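Putative exported protein (Bacteroides fragilis, PDB 3FZX) is of unknown function but binds calcium, has a YmcC-like, LolA/LolB-related barrel and probably acts as an exported lipid-binding protein. Local coordinates at residues 89-92 against 93-97. Sequence-based numbering, arbitrary orientation.
Sequences PTAL and NMMNA
Asn93 N donates to Pro89 O at 2.8 Å, with an N-H...O angle of 160°, a regular i to i+4 bond of the short helix 89-94. One residue on, the pattern slips. Met94 N has a weak bond to Thr90 O but a better one to Ala91 O, 3.1 Å away, an i to i+3 partner met from well above the carbonyl plane. Met95 N repeats the shorter spacing with a weak bond to Leu92 O. Along 93-95 the bonding thus shifts towards the i to i+3 spacing of a 3-10 turn, and a water donating to both Leu92 O and Met95 O links these two carbonyls.

Side chains gather round the same backbone oxygens, chief among them Met94 and Met95, both selenomethionines. With CG of Met94 set between its backbone N and carbonyl carbon (chi1 51°), that methylene comes 3.0 Å from Thr90 O; bends at chi2 and chi3 then fold the selenium back to 3.6 Å from Ala91 O. Met95 takes the other course, its chain extended beyond CG, so that CE lies 4.3 Å from Ala91 CB and SE the same distance from Leu92 CD2, a small apolar cluster.

In this closed antiparallel barrel, helix 89-94 belongs to the connection between strands 77-81 and 99-107, neighbours in the sheet. Apolar side chains of the helix and of Met95 just after it meet barrel residues: Leu92 and Met95 meet Phe56, Ala91 touches Ile143, and Met94 and Met95 both reach Leu131. Beyond them, Asn139 ND2 bonds Met94 O and Asn65 ND2 bonds Asn96 O, tying residues 94-96 to strands 136-158 and 63-74.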
loop_
_atom_site.group_PDB
_atom_site.type_symbol
_atom_site.label_atom_id
_atom_site.label_comp_id
_atom_site.label_asym_id
_atom_site.label_seq_id
_atom_site.Cartn_x
_atom_site.Cartn_y
_atom_site.Cartn_z
ATOM N N PRO A 89 -11.365 -17.837 4.270
ATOM C CA PRO A 89 -11.179 -18.707 5.439
ATOM C C PRO A 89 -9.725 -19.015 5.850
ATOM O O PRO A 89 -9.416 -19.066 7.051
ATOM C CB PRO A 89 -11.889 -19.999 5.014
ATOM C CG PRO A 89 -12.941 -19.552 4.098
ATOM C CD PRO A 89 -12.357 -18.402 3.332
ATOM N N THR A 90 -8.856 -19.225 4.864
ATOM C CA THR A 90 -7.424 -19.482 5.120
ATOM C C THR A 90 -6.846 -18.335 5.915
ATOM O O THR A 90 -6.114 -18.546 6.861
ATOM C CB THR A 90 -6.619 -19.695 3.795
ATOM O OG1 THR A 90 -7.170 -20.814 3.099
ATOM C CG2 THR A 90 -5.133 -19.955 4.050
ATOM N N ALA A 91 -7.244 -17.122 5.568
ATOM C CA ALA A 91 -6.779 -15.933 6.255
ATOM C C ALA A 91 -7.345 -15.860 7.670
ATOM O O ALA A 91 -6.600 -15.740 8.661
ATOM C CB ALA A 91 -7.161 -14.714 5.459
ATOM N N LEU A 92 -8.671 -15.964 7.765
ATOM C CA LEU A 92 -9.356 -15.851 9.046
ATOM C C LEU A 92 -8.803 -16.855 10.042
ATOM O O LEU A 92 -8.521 -16.510 11.188
ATOM C CB LEU A 92 -10.871 -16.053 8.874
ATOM C CG LEU A 92 -11.560 -14.940 8.091
ATOM C CD1 LEU A 92 -13.006 -15.339 7.725
ATOM C CD2 LEU A 92 -11.455 -13.635 8.928
ATOM N N ASN A 93 -8.616 -18.079 9.568
ATOM C CA ASN A 93 -8.161 -19.186 10.404
ATOM C C ASN A 93 -6.703 -19.145 10.835
ATOM O O ASN A 93 -6.335 -19.890 11.714
ATOM C CB ASN A 93 -8.473 -20.526 9.720
ATOM C CG ASN A 93 -9.983 -20.818 9.665
ATOM O OD1 ASN A 93 -10.771 -20.098 10.251
ATOM N ND2 ASN A 93 -10.374 -21.867 8.962
HETATM N N MSE A 94 -5.869 -18.295 10.255
HETATM C CA MSE A 94 -4.481 -18.235 10.710
HETATM C C MSE A 94 -4.193 -16.993 11.544
HETATM O O MSE A 94 -3.076 -16.842 12.048
HETATM C CB MSE A 94 -3.484 -18.440 9.558
HETATM C CG MSE A 94 -3.653 -17.603 8.306
HETATM SE SE MSE A 94 -3.008 -15.793 8.526
HETATM C CE MSE A 94 -1.020 -16.086 8.370
HETATM N N MSE A 95 -5.198 -16.133 11.740
HETATM C CA MSE A 95 -4.982 -14.848 12.423
HETATM C C MSE A 95 -4.905 -14.941 13.933
HETATM O O MSE A 95 -5.649 -15.683 14.564
HETATM C CB MSE A 95 -6.090 -13.859 12.111
HETATM C CG MSE A 95 -5.913 -13.007 10.853
HETATM SE SE MSE A 95 -7.685 -12.204 10.514
HETATM C CE MSE A 95 -7.306 -11.787 8.630
ATOM N N ASN A 96 -3.997 -14.151 14.488
ATOM C CA ASN A 96 -3.932 -13.884 15.912
ATOM C C ASN A 96 -3.306 -12.484 16.085
ATOM O O ASN A 96 -2.975 -11.803 15.094
ATOM C CB ASN A 96 -3.199 -15.002 16.672
ATOM C CG ASN A 96 -1.811 -15.285 16.120
ATOM O OD1 ASN A 96 -1.000 -14.372 15.940
ATOM N ND2 ASN A 96 -1.526 -16.564 15.858
ATOM N N ALA A 97 -3.188 -12.038 17.328
ATOM C CA ALA A 97 -2.675 -10.705 17.632
ATOM C C ALA A 97 -1.287 -10.421 17.055
ATOM O O ALA A 97 -0.960 -9.270 16.833
ATOM C CB ALA A 97 -2.664 -10.487 19.136
HETATM O O HOH W 1 -7.637 -17.205 13.644
#